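Local coordinates for Tautomerase_3 domain-containing protein (Corynebacterium halotolerans YIM 70093 = DSM 44683, PDB 7M58) that probably acts as a hydrolase of the cis-3-chloroacrylic acid dehalogenase family within the tautomerase superfamily, at residues A[1-5]-A[37-41]; A[8-12]-A[60-64]; A[68-72]-A[104-109]. All coordinates share one frame; numbering follows the deposited sequence.

Contact 1 (A[1-5]-A[37-41])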
loop_
_atom_site.group_PDB
_atom_site.type_symbol
_atom_site.label_atom_id
_atom_site.label_comp_id
_atom_site.label_asym_id
_atom_site.label_seq_id
_atom_site.Cartn_x
_atom_site.Cartn_y
_atom_site.Cartn_z
ATOM N N PRO A 1 3.063 -10.134 -8.795
ATOM C CA PRO A 1 3.438 -9.959 -7.386
ATOM C C PRO A 1 4.473 -8.878 -7.151
ATOM O O PRO A 1 5.543 -8.933 -7.753
ATOM C CB PRO A 1 4.036 -11.314 -7.006
ATOM C CG PRO A 1 4.584 -11.839 -8.295
ATOM C CD PRO A 1 3.613 -11.382 -9.356
ATOM N N SER A 2 4.160 -7.913 -6.291
ATOM C CA SER A 2 5.113 -6.885 -5.885
ATOM C C SER A 2 5.243 -6.939 -4.373
ATOM O O SER A 2 4.256 -6.772 -3.654
ATOM C CB SER A 2 4.698 -5.487 -6.335
ATOM O OG SER A 2 3.522 -5.089 -5.680
ATOM N N TYR A 3 6.443 -7.241 -3.902
ATOM C CA TYR A 3 6.774 -7.174 -2.491
ATOM C C TYR A 3 7.337 -5.799 -2.160
ATOM O O TYR A 3 8.342 -5.380 -2.745
ATOM C CB TYR A 3 7.780 -8.263 -2.130
ATOM C CG TYR A 3 7.196 -9.643 -2.244
ATOM C CD1 TYR A 3 7.178 -10.312 -3.459
ATOM C CD2 TYR A 3 6.644 -10.273 -1.136
ATOM C CE1 TYR A 3 6.640 -11.567 -3.572
ATOM C CE2 TYR A 3 6.104 -11.535 -1.241
ATOM C CZ TYR A 3 6.098 -12.172 -2.465
ATOM O OH TYR A 3 5.566 -13.434 -2.579
ATOM N N ALA A 4 6.692 -5.095 -1.235
ATOM C CA ALA A 4 7.251 -3.873 -0.679
ATOM C C ALA A 4 7.789 -4.188 0.710
ATOM O O ALA A 4 7.103 -4.811 1.526
ATOM C CB ALA A 4 6.212 -2.758 -0.643
ATOM N N VAL A 5 9.037 -3.814 0.953
ATOM C CA VAL A 5 9.749 -4.149 2.181
ATOM C C VAL A 5 10.082 -2.842 2.866
ATOM O O VAL A 5 10.818 -2.020 2.311
ATOM C CB VAL A 5 11.030 -4.950 1.909
ATOM C CG1 VAL A 5 11.776 -5.170 3.204
ATOM C CG2 VAL A 5 10.727 -6.274 1.174
ATOM N N TYR A 37 9.813 -13.848 -13.582
ATOM C CA TYR A 37 9.802 -12.565 -14.273
ATOM C C TYR A 37 8.603 -11.710 -13.871
ATOM O O TYR A 37 8.565 -10.523 -14.217
ATOM C CB TYR A 37 9.828 -12.745 -15.813
ATOM C CG TYR A 37 8.713 -13.584 -16.427
ATOM C CD1 TYR A 37 7.397 -13.124 -16.420
ATOM C CD2 TYR A 37 8.971 -14.818 -17.042
ATOM C CE1 TYR A 37 6.360 -13.867 -16.966
ATOM C CE2 TYR A 37 7.931 -15.572 -17.599
ATOM C CZ TYR A 37 6.626 -15.081 -17.552
ATOM O OH TYR A 37 5.558 -15.777 -18.065
ATOM N N LEU A 38 7.643 -12.267 -13.131
ATOM C CA LEU A 38 6.512 -11.484 -12.664
ATOM C C LEU A 38 6.801 -10.745 -11.366
ATOM O O LEU A 38 6.017 -9.872 -10.979
ATOM C CB LEU A 38 5.289 -12.383 -12.461
ATOM C CG LEU A 38 4.577 -12.936 -13.706
ATOM C CD1 LEU A 38 3.207 -13.507 -13.334
ATOM C CD2 LEU A 38 4.453 -11.899 -14.790
ATOM N N VAL A 39 7.900 -11.060 -10.698
ATOM C CA VAL A 39 8.110 -10.636 -9.322
ATOM C C VAL A 39 8.847 -9.301 -9.291
ATOM O O VAL A 39 9.921 -9.138 -9.890
ATOM C CB VAL A 39 8.878 -11.706 -8.533
ATOM C CG1 VAL A 39 8.993 -11.289 -7.078
ATOM C CG2 VAL A 39 8.218 -13.073 -8.699
ATOM N N GLN A 40 8.268 -8.348 -8.574
ATOM C CA GLN A 40 8.868 -7.059 -8.306
ATOM C C GLN A 40 9.100 -6.934 -6.804
ATOM O O GLN A 40 8.237 -7.313 -6.010
ATOM C CB GLN A 40 7.948 -5.942 -8.823
ATOM C CG GLN A 40 8.319 -4.547 -8.392
ATOM C CD GLN A 40 7.333 -3.520 -8.917
ATOM O OE1 GLN A 40 7.546 -2.911 -9.969
ATOM N NE2 GLN A 40 6.247 -3.318 -8.185
ATOM N N VAL A 41 10.273 -6.435 -6.413
ATOM C CA VAL A 41 10.592 -6.178 -5.014
ATOM C C VAL A 41 10.986 -4.719 -4.870
ATOM O O VAL A 41 11.844 -4.222 -5.612
ATOM C CB VAL A 41 11.729 -7.074 -4.491
ATOM C CG1 VAL A 41 12.063 -6.681 -3.050
ATOM C CG2 VAL A 41 11.353 -8.540 -4.570
#
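The Y3 ring presents an edge to V39 and Q40: Y3 CD1 comes within 4.2 Å of V39 CG1, and Q40 O lies near the ring plane. Leucines L24 of helix 14-31 and L81 of helix 75-92, with I85, add apolar neighbours to the ring, while its hydroxyl bonds to H28; a tyrosine thus serves both the apolar layer and a polar end. The puckered P1 ring crosses L38 and V39 at about a right angle, with P1 CD 3.7 Å from L38 CB and P1 CG 3.9 Å from V39 CG2.

Between the backbones, Q40 N donates to P1 O (2.9 Å, 171°) and Y3 N to Q40 O (2.8 Å), the start of parallel pairing. S2 and Q40 occupy the face opposite Y3 and V41. With CG anti to the backbone N (chi1 169°), the Q40 chain runs extended and lays its amide beside S2, Q40 NE2 to S2 CB 3.2 Å; OE1 accepts from H62 of the second subunit. Glutamine can therefore both fill this face and reach across the interface.

The pairing closes the beta-alpha-beta unit of strand 2-8, helix 14-31 and strand 40-46, as in the tautomerase fold. The side chain of P1 comes within about 3 Å (nearest atoms) of a bound sulfate, probably from the crystallisation liquor, consistent with the pocket built around the amino-terminal proline in this superfamily.

Contact 2 (A[8-12]-A[60-64])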
loop_
_atom_site.group_PDB
_atom_site.type_symbol
_atom_site.label_atom_id
_atom_site.label_comp_id
_atom_site.label_asym_id
_atom_site.label_seq_id
_atom_site.Cartn_x
_atom_site.Cartn_y
_atom_site.Cartn_z
ATOM N N ARG A 8 13.900 0.583 8.578
ATOM C CA ARG A 8 14.771 1.732 8.823
ATOM C C ARG A 8 15.877 1.800 7.783
ATOM O O ARG A 8 16.586 0.817 7.554
ATOM C CB ARG A 8 15.379 1.627 10.222
ATOM C CG ARG A 8 16.485 2.625 10.495
ATOM C CD ARG A 8 15.994 3.939 11.044
ATOM N NE ARG A 8 16.992 4.540 11.936
ATOM C CZ ARG A 8 17.996 5.310 11.519
ATOM N NH1 ARG A 8 18.124 5.595 10.222
ATOM N NH2 ARG A 8 18.860 5.812 12.398
ATOM N N ALA A 9 15.991 2.947 7.122
ATOM C CA ALA A 9 17.106 3.162 6.209
ATOM C C ALA A 9 18.411 2.784 6.893
ATOM O O ALA A 9 18.714 3.255 7.996
ATOM C CB ALA A 9 17.150 4.616 5.744
ATOM N N GLY A 10 19.183 1.935 6.226
ATOM C CA GLY A 10 20.421 1.428 6.756
ATOM C C GLY A 10 20.332 0.026 7.311
ATOM O O GLY A 10 21.366 -0.631 7.460
ATOM N N LEU A 11 19.127 -0.466 7.593
ATOM C CA LEU A 11 19.027 -1.820 8.129
ATOM C C LEU A 11 19.404 -2.860 7.088
ATOM O O LEU A 11 20.052 -3.859 7.413
ATOM C CB LEU A 11 17.625 -2.097 8.667
ATOM C CG LEU A 11 17.417 -3.542 9.131
ATOM C CD1 LEU A 11 18.224 -3.795 10.410
ATOM C CD2 LEU A 11 15.932 -3.805 9.370
ATOM N N ILE A 12 19.002 -2.662 5.842
ATOM C CA ILE A 12 19.264 -3.636 4.798
ATOM C C ILE A 12 20.272 -3.030 3.830
ATOM O O ILE A 12 19.908 -2.185 3.002
ATOM C CB ILE A 12 17.978 -4.060 4.085
ATOM C CG1 ILE A 12 16.913 -4.404 5.143
ATOM C CG2 ILE A 12 18.265 -5.253 3.169
ATOM C CD1 ILE A 12 15.535 -4.869 4.621
ATOM N N GLU A 60 15.322 -1.092 16.070
ATOM C CA GLU A 60 15.922 -0.866 14.760
ATOM C C GLU A 60 15.723 -2.087 13.861
ATOM O O GLU A 60 15.409 -1.952 12.672
ATOM C CB GLU A 60 17.405 -0.506 14.937
ATOM C CG GLU A 60 18.026 0.302 13.797
ATOM C CD GLU A 60 18.989 -0.503 12.933
ATOM O OE1 GLU A 60 19.421 -1.593 13.386
ATOM O OE2 GLU A 60 19.331 -0.028 11.815
ATOM N N GLY A 61 15.883 -3.286 14.424
ATOM C CA GLY A 61 15.725 -4.524 13.690
ATOM C C GLY A 61 14.283 -4.948 13.522
ATOM O O GLY A 61 13.868 -5.973 14.069
ATOM N N HIS A 62 13.512 -4.164 12.778
ATOM C CA HIS A 62 12.118 -4.474 12.497
ATOM C C HIS A 62 11.867 -4.267 11.012
ATOM O O HIS A 62 12.272 -3.243 10.443
ATOM C CB HIS A 62 11.166 -3.607 13.321
ATOM C CG HIS A 62 9.730 -3.938 13.104
ATOM N ND1 HIS A 62 9.094 -4.963 13.771
ATOM C CD2 HIS A 62 8.805 -3.399 12.274
ATOM C CE1 HIS A 62 7.840 -5.041 13.362
ATOM N NE2 HIS A 62 7.637 -4.101 12.457
ATOM N N VAL A 63 11.197 -5.234 10.388
ATOM C CA VAL A 63 10.927 -5.206 8.960
ATOM C C VAL A 63 9.456 -5.537 8.741
ATOM O O VAL A 63 8.921 -6.466 9.353
ATOM C CB VAL A 63 11.824 -6.209 8.206
ATOM C CG1 VAL A 63 11.393 -6.312 6.749
ATOM C CG2 VAL A 63 13.269 -5.819 8.313
ATOM N N TRP A 64 8.806 -4.783 7.864
ATOM C CA TRP A 64 7.438 -5.071 7.457
ATOM C C TRP A 64 7.440 -5.370 5.966
ATOM O O TRP A 64 8.000 -4.598 5.181
ATOM C CB TRP A 64 6.488 -3.908 7.756
ATOM C CG TRP A 64 5.041 -4.162 7.342
ATOM C CD1 TRP A 64 4.248 -5.227 7.709
ATOM C CD2 TRP A 64 4.226 -3.332 6.511
ATOM N NE1 TRP A 64 2.990 -5.100 7.156
ATOM C CE2 TRP A 64 2.954 -3.952 6.408
ATOM C CE3 TRP A 64 4.445 -2.132 5.832
ATOM C CZ2 TRP A 64 1.911 -3.403 5.655
ATOM C CZ3 TRP A 64 3.411 -1.594 5.085
ATOM C CH2 TRP A 64 2.159 -2.232 5.002
#
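Apolar packing centres on L11 and V63, whose side chains meet at an oblique angle, L11 CD2 lying 3.5 Å from V63 CG2. The L11 CG stands opposite the backbone N (chi1 175°), which carries both methyls out from the turn and across to the other segment. L11 CD1 also rests 4.2 Å from G61 CA. I12 adds a more distant touch, its CD1 4.4 Å from V63 CG2. Branched aliphatic residues suit this place because V63 and I12 are buried against V5 and S7 of strand 2-8, with L93 beside them, and L11 extends that apolar patch toward the surface.

Contacts between carbon and polar atoms form a second group. L11 CD2 is 3.8 Å from E60 O, and L11 CD1 approaches the carboxylate at E60 OE1 (3.9 Å) as the two side chains slide past each other in opposite directions.

No hydrogen bond crosses between the two segments; each holds its own turn. A type II turn is closed by L11 N to R8 O (2.8 Å), with G10 at the position whose positive phi favours glycine, and G61 centres an inverse gamma turn whose H62 N to E60 O bond is weak.

Electrostatics are looser. The R8 chain crosses E60 at about a right angle, the guanidinium and carboxylate planes stand 89° apart, and R8 NE stays 5.1 Å from E60 OE2. Opposite charges probably attract at this range without a fixed salt bridge, so cohesion rests mainly on van der Waals contact of L11 with V63 and with the E60 chain and backbone.

Contact 3 (A[68-72]-A[104-109]). With SO4 (sulfate ion), chain D.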
loop_
_atom_site.group_PDB
_atom_site.type_symbol
_atom_site.label_atom_id
_atom_site.label_comp_id
_atom_site.label_asym_id
_atom_site.label_seq_id
_atom_site.Cartn_x
_atom_site.Cartn_y
_atom_site.Cartn_z
ATOM N N ASP A 68 1.572 -7.790 -2.692
ATOM C CA ASP A 68 0.349 -7.805 -3.490
ATOM C C ASP A 68 0.436 -9.010 -4.426
ATOM O O ASP A 68 1.332 -9.085 -5.271
ATOM C CB ASP A 68 0.153 -6.506 -4.282
ATOM C CG ASP A 68 -0.206 -5.275 -3.397
ATOM O OD1 ASP A 68 -1.343 -5.193 -2.874
ATOM O OD2 ASP A 68 0.638 -4.351 -3.261
ATOM N N ILE A 69 -0.472 -9.970 -4.249
ATOM C CA ILE A 69 -0.512 -11.193 -5.041
ATOM C C ILE A 69 -1.910 -11.350 -5.636
ATOM O O ILE A 69 -2.890 -10.756 -5.174
ATOM C CB ILE A 69 -0.144 -12.450 -4.229
ATOM C CG1 ILE A 69 -1.297 -12.820 -3.285
ATOM C CG2 ILE A 69 1.184 -12.260 -3.486
ATOM C CD1 ILE A 69 -1.162 -14.204 -2.728
ATOM N N ARG A 70 -1.996 -12.167 -6.674
ATOM C CA ARG A 70 -3.279 -12.438 -7.306
ATOM C C ARG A 70 -4.185 -13.269 -6.406
ATOM O O ARG A 70 -3.733 -14.174 -5.697
ATOM C CB ARG A 70 -3.054 -13.165 -8.626
ATOM C CG ARG A 70 -2.811 -12.233 -9.756
ATOM C CD ARG A 70 -2.319 -12.932 -10.994
ATOM N NE ARG A 70 -1.091 -13.676 -10.731
ATOM C CZ ARG A 70 -0.610 -14.627 -11.523
ATOM N NH1 ARG A 70 -1.245 -14.944 -12.641
ATOM N NH2 ARG A 70 0.501 -15.269 -11.188
ATOM N N SER A 71 -5.474 -12.947 -6.424
ATOM C CA SER A 71 -6.436 -13.814 -5.762
ATOM C C SER A 71 -6.652 -15.086 -6.585
ATOM O O SER A 71 -6.321 -15.154 -7.777
ATOM C CB SER A 71 -7.747 -13.070 -5.509
ATOM O OG SER A 71 -8.017 -12.176 -6.561
ATOM N N GLY A 72 -7.164 -16.127 -5.915
ATOM C CA GLY A 72 -7.426 -17.410 -6.545
ATOM C C GLY A 72 -6.484 -18.524 -6.137
ATOM O O GLY A 72 -6.625 -19.650 -6.636
ATOM N N VAL A 104 -0.297 -10.107 3.317
ATOM C CA VAL A 104 -0.610 -10.488 1.944
ATOM C C VAL A 104 -1.955 -9.893 1.556
ATOM O O VAL A 104 -2.994 -10.252 2.138
ATOM C CB VAL A 104 -0.589 -12.012 1.765
ATOM C CG1 VAL A 104 -1.314 -12.427 0.490
ATOM C CG2 VAL A 104 0.841 -12.479 1.720
ATOM N N ASN A 105 -1.975 -8.974 0.602
ATOM C CA ASN A 105 -3.204 -8.456 0.027
ATOM C C ASN A 105 -3.389 -9.147 -1.312
ATOM O O ASN A 105 -2.432 -9.283 -2.077
ATOM C CB ASN A 105 -3.169 -6.927 -0.151
ATOM C CG ASN A 105 -4.493 -6.344 -0.689
ATOM O OD1 ASN A 105 -5.563 -6.597 -0.142
ATOM N ND2 ASN A 105 -4.415 -5.573 -1.776
ATOM N N GLU A 106 -4.604 -9.585 -1.595
ATOM C CA GLU A 106 -4.886 -10.398 -2.768
ATOM C C GLU A 106 -5.661 -9.573 -3.768
ATOM O O GLU A 106 -6.659 -8.936 -3.417
ATOM C CB GLU A 106 -5.709 -11.619 -2.413
ATOM C CG GLU A 106 -4.951 -12.672 -1.723
ATOM C CD GLU A 106 -5.865 -13.791 -1.314
ATOM O OE1 GLU A 106 -6.260 -14.596 -2.194
ATOM O OE2 GLU A 106 -6.204 -13.832 -0.097
ATOM N N ILE A 107 -5.208 -9.546 -5.007
ATOM C CA ILE A 107 -6.003 -8.694 -5.861
ATOM C C ILE A 107 -6.249 -9.501 -7.143
ATOM O O ILE A 107 -5.412 -10.339 -7.496
ATOM C CB ILE A 107 -5.328 -7.327 -6.011
ATOM C CG1 ILE A 107 -6.531 -6.389 -6.009
ATOM C CG2 ILE A 107 -4.692 -7.106 -7.384
ATOM C CD1 ILE A 107 -6.204 -5.091 -5.793
ATOM N N PRO A 108 -7.407 -9.395 -7.794
ATOM C CA PRO A 108 -7.616 -10.162 -9.029
ATOM C C PRO A 108 -6.568 -9.841 -10.087
ATOM O O PRO A 108 -6.038 -8.732 -10.158
ATOM C CB PRO A 108 -9.018 -9.731 -9.479
ATOM C CG PRO A 108 -9.389 -8.577 -8.598
ATOM C CD PRO A 108 -8.633 -8.722 -7.354
ATOM N N GLY A 109 -6.243 -10.858 -10.890
ATOM C CA GLY A 109 -5.249 -10.689 -11.941
ATOM C C GLY A 109 -5.627 -9.628 -12.958
ATOM O O GLY A 109 -4.773 -8.872 -13.420
HETATM S S SO4 D . 0.961 -13.768 -7.993
HETATM O O1 SO4 D . -0.340 -14.376 -7.477
HETATM O O2 SO4 D . 1.585 -12.938 -6.913
HETATM O O3 SO4 D . 0.713 -12.911 -9.219
HETATM O O4 SO4 D . 2.008 -14.825 -8.257
HETATM O O HOH W 1 -6.448 -13.431 -9.866
#
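R70 reaches G109 through its aliphatic stem and a sulfate through its polar end. R70 CB lies 3.2 Å from sulfate O1, next to the backbone N of R70, which donates to that same oxygen. R70 CG then packs 3.6 Å from G109 CA, where a glycine leaves room for the chain, and CD follows between that CA and sulfate O3. A bend at chi3 (-58°) brings the guanidinium round until the anion lies at its edge, in its plane. NE bonds to O3 at a very short, hence doubtful, length, and NH2 makes weak bonds to O3 and O4. NH2 also forms a salt bridge with E125 and NH1 bonds to P120 O. H28 and R73 bind the sulfate too; probably from the crystallisation liquor, it marks a cationic pocket that an arginine suits.

The strands themselves pair in parallel: I69 N donates to N105 O (3.0 Å) and I107 N to I69 O (2.6 Å). S71 N comes to I107 O at 2.8 Å from 59° above the carbonyl plane, where the pairing ends. N105 ND2 meets D68 OD1 nearly straight (3.3 Å, 170°), and N105 also bonds its counterpart in the second subunit.

The pair joins strands 63-70 and 100-107, linked through helix 75-92 as a beta-alpha-beta unit. From that helix K78 bridges to E106, and M112 of strand 112-114 touches I107 and R70.

Contacts 1 and 3 are buried and each closes a parallel beta-alpha-beta unit, whereas contact 2 is partly exposed, in the loops at the far end of the sheet. All reach one sheet: strands 2-8 and 63-70 are its central neighbours, joined where S2 O probably accepts from D68 N (3.0 Å). Contact 2 meets contact 1 by packing, V5 CG1 to V63 CG1 at 3.7 Å, and shares strand 63-70 with contact 3, though their centres lie about 26 Å apart. Chemistry follows place: contacts 1 and 3, which both border the sulfate, are stitched by backbone hydrogen bonds, while contact 2 has none across it and relies on van der Waals contact, much of it from leucine on valine and on a glutamate chain.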